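Local coordinates for protein methyltransferase (Streptomyces regensis, PDB 5N5D) that probably transfers a methyl group from S-adenosylmethionine to a hydroxyl oxygen during the biosynthesis of tomaymycin, at residues A[135-140]-A[157-162]; A[88-93]-A[116-121]; A[32-37]-A[69-74]. All coordinates share one frame; numbering follows the deposited sequence.

Contact 1: A[135-140]-A[157-162]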
loop_
_atom_site.group_PDB
_atom_site.type_symbol
_atom_site.label_atom_id
_atom_site.label_comp_id
_atom_site.label_asym_id
_atom_site.label_seq_id
_atom_site.Cartn_x
_atom_site.Cartn_y
_atom_site.Cartn_z
ATOM N N ALA A 135 -4.126 23.060 8.967
ATOM C CA ALA A 135 -3.732 21.956 9.822
ATOM C C ALA A 135 -4.831 21.692 10.853
ATOM O O ALA A 135 -5.588 22.602 11.205
ATOM C CB ALA A 135 -2.420 22.270 10.532
ATOM N N PRO A 136 -4.938 20.455 11.365
ATOM C CA PRO A 136 -4.095 19.290 11.080
ATOM C C PRO A 136 -4.528 18.501 9.854
ATOM O O PRO A 136 -5.723 18.374 9.573
ATOM C CB PRO A 136 -4.262 18.440 12.337
ATOM C CG PRO A 136 -5.672 18.704 12.748
ATOM C CD PRO A 136 -5.948 20.146 12.391
ATOM N N PHE A 137 -3.545 17.967 9.143
ATOM C CA PHE A 137 -3.785 17.099 8.004
ATOM C C PHE A 137 -3.936 15.653 8.464
ATOM O O PHE A 137 -3.306 15.218 9.431
ATOM C CB PHE A 137 -2.637 17.215 7.004
ATOM C CG PHE A 137 -2.550 18.560 6.350
ATOM C CD1 PHE A 137 -3.417 18.889 5.321
ATOM C CD2 PHE A 137 -1.619 19.496 6.765
ATOM C CE1 PHE A 137 -3.363 20.122 4.714
ATOM C CE2 PHE A 137 -1.553 20.741 6.159
ATOM C CZ PHE A 137 -2.433 21.056 5.130
ATOM N N ASP A 138 -4.803 14.921 7.766
ATOM C CA ASP A 138 -4.988 13.489 7.967
ATOM C C ASP A 138 -4.055 12.650 7.110
ATOM O O ASP A 138 -3.845 11.471 7.413
ATOM C CB ASP A 138 -6.436 13.101 7.636
ATOM C CG ASP A 138 -7.440 13.865 8.463
ATOM O OD1 ASP A 138 -7.301 13.879 9.703
ATOM O OD2 ASP A 138 -8.363 14.470 7.884
ATOM N N MET A 139 -3.509 13.227 6.046
ATOM C CA MET A 139 -2.628 12.511 5.141
ATOM C C MET A 139 -1.684 13.516 4.508
ATOM O O MET A 139 -2.082 14.645 4.204
ATOM C CB MET A 139 -3.420 11.764 4.061
ATOM C CG MET A 139 -2.558 11.038 3.048
ATOM S SD MET A 139 -3.572 9.952 2.024
ATOM C CE MET A 139 -2.354 9.325 0.874
ATOM N N VAL A 140 -0.436 13.102 4.322
ATOM C CA VAL A 140 0.581 13.908 3.658
ATOM C C VAL A 140 1.235 13.056 2.581
ATOM O O VAL A 140 1.675 11.937 2.859
ATOM C CB VAL A 140 1.650 14.417 4.641
ATOM C CG1 VAL A 140 2.625 15.327 3.930
ATOM C CG2 VAL A 140 1.002 15.126 5.811
ATOM N N LEU A 157 4.933 15.823 10.392
ATOM C CA LEU A 157 4.589 15.538 11.783
ATOM C C LEU A 157 4.006 16.766 12.472
ATOM O O LEU A 157 3.003 16.666 13.190
ATOM C CB LEU A 157 5.826 15.046 12.530
ATOM C CG LEU A 157 6.459 13.747 12.030
ATOM C CD1 LEU A 157 7.674 13.418 12.883
ATOM C CD2 LEU A 157 5.477 12.579 12.029
ATOM N N LYS A 158 4.611 17.938 12.258
ATOM C CA LYS A 158 4.129 19.149 12.916
ATOM C C LYS A 158 2.723 19.517 12.463
ATOM O O LYS A 158 1.936 20.053 13.254
ATOM C CB LYS A 158 5.087 20.306 12.633
ATOM C CG LYS A 158 4.720 21.603 13.324
ATOM C CD LYS A 158 4.894 21.485 14.836
ATOM C CE LYS A 158 4.617 22.805 15.531
ATOM N NZ LYS A 158 3.233 23.286 15.264
ATOM N N LEU A 159 2.399 19.241 11.204
ATOM C CA LEU A 159 1.145 19.668 10.600
ATOM C C LEU A 159 0.077 18.587 10.613
ATOM O O LEU A 159 -1.011 18.810 10.072
ATOM C CB LEU A 159 1.385 20.119 9.156
ATOM C CG LEU A 159 2.322 21.313 8.956
ATOM C CD1 LEU A 159 2.652 21.493 7.483
ATOM C CD2 LEU A 159 1.696 22.581 9.517
ATOM N N SER A 160 0.353 17.423 11.201
ATOM C CA SER A 160 -0.641 16.359 11.197
ATOM C C SER A 160 -1.055 16.009 12.620
ATOM O O SER A 160 -1.083 16.878 13.497
ATOM C CB SER A 160 -0.123 15.134 10.436
ATOM O OG SER A 160 0.985 14.528 11.075
ATOM N N ARG A 161 -1.396 14.750 12.855
ATOM C CA ARG A 161 -2.108 14.351 14.056
ATOM C C ARG A 161 -1.911 12.858 14.241
ATOM O O ARG A 161 -1.555 12.159 13.287
ATOM C CB ARG A 161 -3.604 14.685 13.941
ATOM C CG ARG A 161 -4.252 14.088 12.692
ATOM C CD ARG A 161 -5.624 14.670 12.416
ATOM N NE ARG A 161 -6.546 14.479 13.529
ATOM C CZ ARG A 161 -7.826 14.838 13.506
ATOM N NH1 ARG A 161 -8.591 14.630 14.567
ATOM N NH2 ARG A 161 -8.345 15.397 12.420
ATOM N N PRO A 162 -2.140 12.336 15.442
ATOM C CA PRO A 162 -2.125 10.880 15.603
ATOM C C PRO A 162 -3.133 10.239 14.661
ATOM O O PRO A 162 -4.266 10.705 14.524
ATOM C CB PRO A 162 -2.497 10.680 17.075
ATOM C CG PRO A 162 -2.097 11.955 17.731
ATOM C CD PRO A 162 -2.379 13.025 16.724
#

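Contact 2: A[88-93]-A[116-121]. With SAM (S-adenosylmethionine), chain H.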
loop_
_atom_site.group_PDB
_atom_site.type_symbol
_atom_site.label_atom_id
_atom_site.label_comp_id
_atom_site.label_asym_id
_atom_site.label_seq_id
_atom_site.Cartn_x
_atom_site.Cartn_y
_atom_site.Cartn_z
ATOM N N ARG A 88 -10.342 19.218 2.030
ATOM C CA ARG A 88 -9.441 20.087 1.291
ATOM C C ARG A 88 -8.125 19.375 1.027
ATOM O O ARG A 88 -7.613 18.650 1.885
ATOM C CB ARG A 88 -9.173 21.403 2.031
ATOM C CG ARG A 88 -8.410 22.419 1.178
ATOM C CD ARG A 88 -9.013 23.817 1.241
ATOM N NE ARG A 88 -8.758 24.477 2.520
ATOM C CZ ARG A 88 -9.614 24.538 3.534
ATOM N NH1 ARG A 88 -9.270 25.169 4.649
ATOM N NH2 ARG A 88 -10.816 23.981 3.447
ATOM N N LEU A 89 -7.613 19.577 -0.181
ATOM C CA LEU A 89 -6.257 19.218 -0.570
ATOM C C LEU A 89 -5.449 20.504 -0.671
ATOM O O LEU A 89 -5.805 21.409 -1.434
ATOM C CB LEU A 89 -6.245 18.471 -1.905
ATOM C CG LEU A 89 -4.851 18.225 -2.493
ATOM C CD1 LEU A 89 -4.058 17.274 -1.616
ATOM C CD2 LEU A 89 -4.956 17.696 -3.912
ATOM N N VAL A 90 -4.387 20.595 0.116
ATOM C CA VAL A 90 -3.440 21.696 0.023
ATOM C C VAL A 90 -2.232 21.151 -0.714
ATOM O O VAL A 90 -1.628 20.171 -0.269
ATOM C CB VAL A 90 -3.061 22.226 1.413
ATOM C CG1 VAL A 90 -2.067 23.378 1.301
ATOM C CG2 VAL A 90 -4.304 22.674 2.170
ATOM N N THR A 91 -1.885 21.750 -1.849
ATOM C CA THR A 91 -0.780 21.235 -2.645
ATOM C C THR A 91 0.187 22.354 -3.003
ATOM O O THR A 91 -0.214 23.501 -3.216
ATOM C CB THR A 91 -1.297 20.508 -3.905
ATOM O OG1 THR A 91 -0.197 19.895 -4.584
ATOM C CG2 THR A 91 -2.057 21.461 -4.831
ATOM N N ILE A 92 1.474 22.004 -3.042
ATOM C CA ILE A 92 2.573 22.954 -3.188
ATOM C C ILE A 92 3.396 22.596 -4.417
ATOM O O ILE A 92 3.780 21.436 -4.601
ATOM C CB ILE A 92 3.493 22.958 -1.952
ATOM C CG1 ILE A 92 2.693 23.212 -0.676
ATOM C CG2 ILE A 92 4.601 24.002 -2.133
ATOM C CD1 ILE A 92 3.500 23.028 0.604
ATOM N N GLU A 93 3.740 23.613 -5.207
ATOM C CA GLU A 93 4.553 23.433 -6.407
ATOM C C GLU A 93 5.454 24.642 -6.615
ATOM O O GLU A 93 4.988 25.782 -6.567
ATOM C CB GLU A 93 3.657 23.224 -7.634
ATOM C CG GLU A 93 4.390 23.244 -8.973
ATOM C CD GLU A 93 5.507 22.232 -9.028
ATOM O OE1 GLU A 93 5.270 21.063 -8.649
ATOM O OE2 GLU A 93 6.628 22.603 -9.438
ATOM N N GLU A 116 -6.510 23.810 -2.579
ATOM C CA GLU A 116 -5.833 25.066 -2.289
ATOM C C GLU A 116 -4.401 24.916 -2.784
ATOM O O GLU A 116 -3.599 24.198 -2.173
ATOM C CB GLU A 116 -5.888 25.364 -0.794
ATOM C CG GLU A 116 -5.079 26.553 -0.336
ATOM C CD GLU A 116 -5.087 26.675 1.169
ATOM O OE1 GLU A 116 -6.187 26.596 1.756
ATOM O OE2 GLU A 116 -3.999 26.819 1.762
ATOM N N GLN A 117 -4.085 25.569 -3.898
ATOM C CA GLN A 117 -2.757 25.484 -4.485
ATOM C C GLN A 117 -1.862 26.606 -3.973
ATOM O O GLN A 117 -2.306 27.744 -3.792
ATOM C CB GLN A 117 -2.828 25.562 -6.008
ATOM C CG GLN A 117 -3.483 24.368 -6.661
ATOM C CD GLN A 117 -3.335 24.403 -8.165
ATOM O OE1 GLN A 117 -4.309 24.600 -8.892
ATOM N NE2 GLN A 117 -2.109 24.223 -8.641
ATOM N N HIS A 118 -0.586 26.275 -3.776
ATOM C CA HIS A 118 0.448 27.233 -3.412
ATOM C C HIS A 118 1.598 27.105 -4.395
ATOM O O HIS A 118 1.954 25.995 -4.803
ATOM C CB HIS A 118 0.957 26.999 -1.986
ATOM C CG HIS A 118 -0.079 27.232 -0.933
ATOM N ND1 HIS A 118 -0.134 28.388 -0.185
ATOM C CD2 HIS A 118 -1.111 26.463 -0.514
ATOM C CE1 HIS A 118 -1.152 28.318 0.655
ATOM N NE2 HIS A 118 -1.761 27.158 0.476
ATOM N N VAL A 119 2.169 28.243 -4.777
ATOM C CA VAL A 119 3.307 28.289 -5.686
ATOM C C VAL A 119 4.499 28.841 -4.915
ATOM O O VAL A 119 4.455 29.974 -4.416
ATOM C CB VAL A 119 3.006 29.143 -6.930
ATOM C CG1 VAL A 119 4.249 29.306 -7.793
ATOM C CG2 VAL A 119 1.891 28.507 -7.738
ATOM N N GLY A 120 5.559 28.055 -4.830
ATOM C CA GLY A 120 6.786 28.502 -4.197
ATOM C C GLY A 120 7.564 27.327 -3.638
ATOM O O GLY A 120 7.202 26.165 -3.812
ATOM N N ARG A 121 8.656 27.666 -2.955
ATOM C CA ARG A 121 9.489 26.662 -2.303
ATOM C C ARG A 121 8.739 26.058 -1.124
ATOM O O ARG A 121 8.260 26.783 -0.249
ATOM C CB ARG A 121 10.796 27.284 -1.818
ATOM C CG ARG A 121 12.007 27.009 -2.687
ATOM C CD ARG A 121 13.242 27.625 -2.055
ATOM N NE ARG A 121 13.489 27.063 -0.728
ATOM C CZ ARG A 121 13.960 27.743 0.314
ATOM N NH1 ARG A 121 14.239 29.038 0.215
ATOM N NH2 ARG A 121 14.147 27.123 1.472
HETATM N N SAM H . 3.088 14.429 -7.405
HETATM C CA SAM H . 3.104 14.584 -8.873
HETATM C C SAM H . 2.287 13.433 -9.545
HETATM O O SAM H . 2.469 12.279 -9.096
HETATM O OXT SAM H . 1.515 13.737 -10.479
HETATM C CB SAM H . 4.556 14.583 -9.410
HETATM C CG SAM H . 5.455 15.525 -8.617
HETATM S SD SAM H . 7.061 15.586 -9.448
HETATM C CE SAM H . 7.728 14.030 -8.990
HETATM C "C5'" SAM H . 8.048 16.652 -8.343
HETATM C "C4'" SAM H . 7.578 18.094 -8.342
HETATM O "O4'" SAM H . 8.141 18.811 -7.221
HETATM C "C3'" SAM H . 7.944 18.886 -9.604
HETATM O "O3'" SAM H . 6.760 19.422 -10.185
HETATM C "C2'" SAM H . 8.920 19.956 -9.090
HETATM O "O2'" SAM H . 8.810 21.191 -9.788
HETATM C "C1'" SAM H . 8.451 20.117 -7.650
HETATM N N9 SAM H . 9.445 20.672 -6.740
HETATM C C8 SAM H . 10.789 20.411 -6.713
HETATM N N7 SAM H . 11.431 21.008 -5.737
HETATM C C5 SAM H . 10.436 21.712 -5.073
HETATM C C6 SAM H . 10.456 22.533 -3.930
HETATM N N6 SAM H . 11.564 22.800 -3.228
HETATM N N1 SAM H . 9.285 23.070 -3.520
HETATM C C2 SAM H . 8.176 22.801 -4.216
HETATM N N3 SAM H . 8.036 22.044 -5.309
HETATM C C4 SAM H . 9.209 21.521 -5.687
HETATM O O HOH W 1 -6.589 25.226 4.027
#

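Contact 3: A[32-37]-A[69-74]. With SAM (S-adenosylmethionine), chain H; SO4 (sulfate ion), chain I.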
loop_
_atom_site.group_PDB
_atom_site.type_symbol
_atom_site.label_atom_id
_atom_site.label_comp_id
_atom_site.label_asym_id
_atom_site.label_seq_id
_atom_site.Cartn_x
_atom_site.Cartn_y
_atom_site.Cartn_z
ATOM N N ALA A 32 -1.902 13.292 -17.098
ATOM C CA ALA A 32 -0.824 12.327 -17.275
ATOM C C ALA A 32 0.167 12.732 -18.363
ATOM O O ALA A 32 1.267 12.173 -18.413
ATOM C CB ALA A 32 -1.402 10.953 -17.603
ATOM N N GLN A 33 -0.193 13.674 -19.241
ATOM C CA GLN A 33 0.672 14.101 -20.332
ATOM C C GLN A 33 1.378 15.422 -20.038
ATOM O O GLN A 33 1.999 15.993 -20.939
ATOM C CB GLN A 33 -0.138 14.216 -21.628
ATOM C CG GLN A 33 -0.880 12.933 -22.017
ATOM C CD GLN A 33 0.061 11.787 -22.351
ATOM O OE1 GLN A 33 1.230 12.002 -22.664
ATOM N NE2 GLN A 33 -0.447 10.559 -22.284
ATOM N N ALA A 34 1.297 15.916 -18.800
ATOM C CA ALA A 34 1.867 17.224 -18.476
ATOM C C ALA A 34 3.345 17.302 -18.833
ATOM O O ALA A 34 3.838 18.360 -19.246
ATOM C CB ALA A 34 1.668 17.525 -16.992
ATOM N N HIS A 35 4.075 16.199 -18.666
ATOM C CA HIS A 35 5.509 16.224 -18.927
ATOM C C HIS A 35 5.815 16.533 -20.387
ATOM O O HIS A 35 6.845 17.145 -20.685
ATOM C CB HIS A 35 6.136 14.892 -18.524
ATOM C CG HIS A 35 5.562 13.708 -19.237
ATOM N ND1 HIS A 35 4.286 13.244 -19.001
ATOM C CD2 HIS A 35 6.095 12.884 -20.170
ATOM C CE1 HIS A 35 4.057 12.187 -19.762
ATOM N NE2 HIS A 35 5.140 11.948 -20.480
ATOM N N ARG A 36 4.943 16.116 -21.306
ATOM C CA ARG A 36 5.175 16.390 -22.721
ATOM C C ARG A 36 5.079 17.880 -23.016
ATOM O O ARG A 36 5.847 18.408 -23.829
ATOM C CB ARG A 36 4.178 15.605 -23.570
ATOM C CG ARG A 36 4.344 14.101 -23.464
ATOM C CD ARG A 36 3.310 13.369 -24.297
ATOM N NE ARG A 36 3.505 11.922 -24.274
ATOM C CZ ARG A 36 2.673 11.045 -24.824
ATOM N NH1 ARG A 36 1.571 11.460 -25.439
ATOM N NH2 ARG A 36 2.934 9.747 -24.753
ATOM N N GLU A 37 4.141 18.574 -22.369
ATOM C CA GLU A 37 4.043 20.021 -22.533
ATOM C C GLU A 37 5.339 20.718 -22.146
ATOM O O GLU A 37 5.692 21.743 -22.740
ATOM C CB GLU A 37 2.881 20.563 -21.696
ATOM C CG GLU A 37 2.782 22.085 -21.662
ATOM C CD GLU A 37 1.557 22.575 -20.912
ATOM O OE1 GLU A 37 0.635 21.765 -20.676
ATOM O OE2 GLU A 37 1.519 23.771 -20.552
ATOM N N GLY A 69 4.542 18.820 -3.980
ATOM C CA GLY A 69 4.932 18.477 -5.337
ATOM C C GLY A 69 3.768 18.220 -6.277
ATOM O O GLY A 69 3.525 17.074 -6.655
ATOM N N THR A 70 3.069 19.288 -6.678
ATOM C CA THR A 70 1.887 19.158 -7.532
ATOM C C THR A 70 2.236 18.632 -8.918
ATOM O O THR A 70 1.482 17.833 -9.492
ATOM C CB THR A 70 1.197 20.512 -7.693
ATOM O OG1 THR A 70 1.147 21.197 -6.440
ATOM C CG2 THR A 70 -0.211 20.325 -8.243
ATOM N N PHE A 71 3.351 19.102 -9.484
ATOM C CA PHE A 71 3.646 18.963 -10.904
ATOM C C PHE A 71 2.399 19.306 -11.714
ATOM O O PHE A 71 1.889 20.426 -11.601
ATOM C CB PHE A 71 4.184 17.560 -11.227
ATOM C CG PHE A 71 4.772 17.434 -12.615
ATOM C CD1 PHE A 71 5.657 18.387 -13.103
ATOM C CD2 PHE A 71 4.445 16.356 -13.427
ATOM C CE1 PHE A 71 6.196 18.272 -14.377
ATOM C CE2 PHE A 71 4.980 16.233 -14.699
ATOM C CZ PHE A 71 5.855 17.190 -15.175
ATOM N N GLY A 72 1.912 18.378 -12.541
ATOM C CA GLY A 72 0.798 18.631 -13.426
ATOM C C GLY A 72 -0.563 18.293 -12.868
ATOM O O GLY A 72 -1.561 18.395 -13.588
ATOM N N GLY A 73 -0.644 17.893 -11.605
ATOM C CA GLY A 73 -1.916 17.634 -10.970
ATOM C C GLY A 73 -2.421 16.213 -11.055
ATOM O O GLY A 73 -3.554 15.955 -10.627
ATOM N N TYR A 74 -1.625 15.277 -11.577
ATOM C CA TYR A 74 -2.114 13.912 -11.739
ATOM C C TYR A 74 -2.374 13.265 -10.382
ATOM O O TYR A 74 -3.488 12.810 -10.097
ATOM C CB TYR A 74 -1.135 13.068 -12.571
ATOM C CG TYR A 74 -1.715 11.707 -12.829
ATOM C CD1 TYR A 74 -2.573 11.490 -13.904
ATOM C CD2 TYR A 74 -1.479 10.652 -11.961
ATOM C CE1 TYR A 74 -3.153 10.255 -14.124
ATOM C CE2 TYR A 74 -2.052 9.414 -12.175
ATOM C CZ TYR A 74 -2.895 9.221 -13.254
ATOM O OH TYR A 74 -3.473 7.990 -13.458
HETATM N N SAM H . 3.088 14.429 -7.405
HETATM C CA SAM H . 3.104 14.584 -8.873
HETATM C C SAM H . 2.287 13.433 -9.545
HETATM O O SAM H . 2.469 12.279 -9.096
HETATM O OXT SAM H . 1.515 13.737 -10.479
HETATM C CB SAM H . 4.556 14.583 -9.410
HETATM C CG SAM H . 5.455 15.525 -8.617
HETATM S SD SAM H . 7.061 15.586 -9.448
HETATM C CE SAM H . 7.728 14.030 -8.990
HETATM C "C5'" SAM H . 8.048 16.652 -8.343
HETATM C "C4'" SAM H . 7.578 18.094 -8.342
HETATM O "O4'" SAM H . 8.141 18.811 -7.221
HETATM C "C3'" SAM H . 7.944 18.886 -9.604
HETATM O "O3'" SAM H . 6.760 19.422 -10.185
HETATM C "C2'" SAM H . 8.920 19.956 -9.090
HETATM O "O2'" SAM H . 8.810 21.191 -9.788
HETATM C "C1'" SAM H . 8.451 20.117 -7.650
HETATM N N9 SAM H . 9.445 20.672 -6.740
HETATM C C8 SAM H . 10.789 20.411 -6.713
HETATM N N7 SAM H . 11.431 21.008 -5.737
HETATM C C5 SAM H . 10.436 21.712 -5.073
HETATM C C6 SAM H . 10.456 22.533 -3.930
HETATM N N6 SAM H . 11.564 22.800 -3.228
HETATM N N1 SAM H . 9.285 23.070 -3.520
HETATM C C2 SAM H . 8.176 22.801 -4.216
HETATM N N3 SAM H . 8.036 22.044 -5.309
HETATM C C4 SAM H . 9.209 21.521 -5.687
HETATM S S SO4 I . 5.678 9.687 -22.683
HETATM O O1 SO4 I . 4.387 9.594 -22.008
HETATM O O2 SO4 I . 5.745 8.688 -23.746
HETATM O O3 SO4 I . 6.748 9.443 -21.720
HETATM O O4 SO4 I . 5.831 11.020 -23.257
#

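Contact 1: A[135-140]-A[157-162]
Phe-137 and Leu-159 carry a backbone-and-packing contact within one beta-alpha-beta unit of a Rossmann-like domain. Here the chain on its way into strand 139-142 meets the chain leaving helix 149-158 for strand 165-169. A single backbone hydrogen bond centres it. Phe-137 N donates to Leu-159 O at 2.8 Å, nearly straight (169° at the hydrogen) and in the carbonyl plane. Pro-136 CA adds a CA-H...O contact to the same oxygen. A cis peptide bond precedes Pro-136.

The side chains of Phe-137 and Leu-159 lie side by side and point the same way. CB of Leu-159 meets the ring edge in plane, 3.9 Å from Phe-137 CD2. Both residues also pack on Leu-66 of strand 64-68. Ala-135 CB comes near Leu-159 CD2 at 4.3 Å.

The outer part is polar. Arg-161 CG sits between its backbone N and carbonyl carbon (chi1 55°), and the chain then runs alongside Asp-138. Arg-161 NH2 reaches Asp-138 OD1 at 3.3 Å, a salt bridge whose hydrogen bond is weak. The carboxylate and guanidinium planes are 31° apart. Asp-138 OD2 is taken by the backbone N-H groups of Arg-63 and Arg-64, and Ser-160 OG bonds back to Ala-156 O.

Phe-137 O is buried without a conventional hydrogen-bond partner; Ser-160 CA approaches it at 3.4 Å in a CA-H...O contact. The chemistry implies that the strong backbone bond and the apolar packing hold the two segments together, while the exposed Arg-161 adds a looser electrostatic tie.

Contact 2: A[88-93]-A[116-121]
Glu-116 and Arg-88 meet at the start of two adjacent strands, and their side chains cross. Glu-116 CG is anti to the backbone N (chi1 173°). Beyond it the extended chain lies alongside Val-90. Its OE1 faces the edge of the Arg-88 guanidinium. Arg-88 NE lies 3.4 Å from Glu-116 OE1, a salt bridge with a weak hydrogen bond. One water joins the same two atoms more closely, at 2.7 Å from Glu-116 OE1. Glu-116 OE2 takes the N-H of His-118 NE2 at 2.6 Å, through its anti lone pair and in the ring plane. This bond helps hold the imidazole's rotation. A nearby carboxylate would probably favour a protonated ring. An alanine in place of Glu-116 would probably leave His-118 NE2 and Arg-88 NE without their carboxylate mate and let the imidazole turn.

Val-90 CG1 packs obliquely against the ring, 3.7 Å from His-118 CD2. Both project to the Glu-116 side of the sheet. Strands 88-93 and 115-119 are parallel neighbours in a beta-alpha-beta unit of the Rossmann-like fold, connected through helix 96-108. Their backbone ladder runs from Glu-116 N to Leu-89 O up to Gly-120 N to Glu-93 O.

On the other face, Thr-91 CG2 lies 3.7 Å from Gln-117 CG. Thr-91 OG1 turns instead to Thr-70 and Glu-67, and Gln-117 NE2 to Ala-99 O. The bent Glu-93 side chain leads into the cofactor pocket. Its OE1 accepts from O3' of S-adenosylmethionine at 2.7 Å, and its OE2 accepts from O2' at 2.6 Å. Phe-71 N also bonds OE1 and Glu-95 N bonds OE2, which positions the carboxylate for the ribose.

Contact 3: A[32-37]-A[69-74]
Phe-71 meets the start of the short helix 34-37, and Tyr-74 meets Ala-32 just before it. Both reach across from the cofactor loop that follows strand 64-68. This glycine-rich loop, after the first strand of the Rossmann-like sheet, is the classic binding element for S-adenosylmethionine. Residues 70-73 form a type II' beta turn, and Gly-73 is the N-cap of helix 74-80.

Across the contact the interactions are apolar. With CG anti to the backbone N (chi1 -168°), the Phe-71 ring starts out toward the helix. Its edge comes up to the helix backbone, with Phe-71 CZ 3.9 Å from His-35 CA. Ala-34 CB lies oblique to the same ring, 4.2 Å from Phe-71 CE2. It also packs on the backbone of Gly-72, 3.8 Å from its CA. A side chain on Gly-72 would collide with Ala-34 CB, so the close approach requires a glycine. Tyr-74 CD1 sits 3.9 Å from Ala-32 CB and also touches Ala-32 N.

Polar contacts run to the bound groups and to residues outside the two segments. The Tyr-74 hydroxyl bonds to Glu-24 and Trp-78. The amino N of S-adenosylmethionine donates to Gly-69 O at 2.8 Å. Tyr-74 CB comes close to the cofactor carboxylate at OXT, and Phe-71 touches the ribose hydroxyl O3'. Both side chains thus pack on segment 32-37 and help line the cofactor pocket.

At the helix, a sulfate ion, probably from the crystallisation liquor, is bonded by His-35 and by Arg-36, whose side chain is poorly ordered. The His-35 NE2 bond to sulfate O1 is weak. Arg-36 NE donates almost straight to sulfate O4, at 2.7 Å with 171° at the hydrogen.

Overall arrangement
Following the chain from its N terminus, contact 3 comes first. It closes the loop from helix 34-37, through helix 47-60 and strand 64-68, to the cofactor loop. Contact 2 follows and pairs strands 88-93 and 115-119 around helix 96-108. Contact 1 comes last, at the two ends of the segment that holds helix 149-158. The three are in series; none nests in or crosses another. Contacts 2 and 3 touch each other and share the cofactor: Ile-92 O lies 2.8 Å from Gly-69 N. Contacts 1 and 2 touch through Phe-137 and Val-90. Contacts 1 and 3 lie on opposite sides of the chain's centre, without touching.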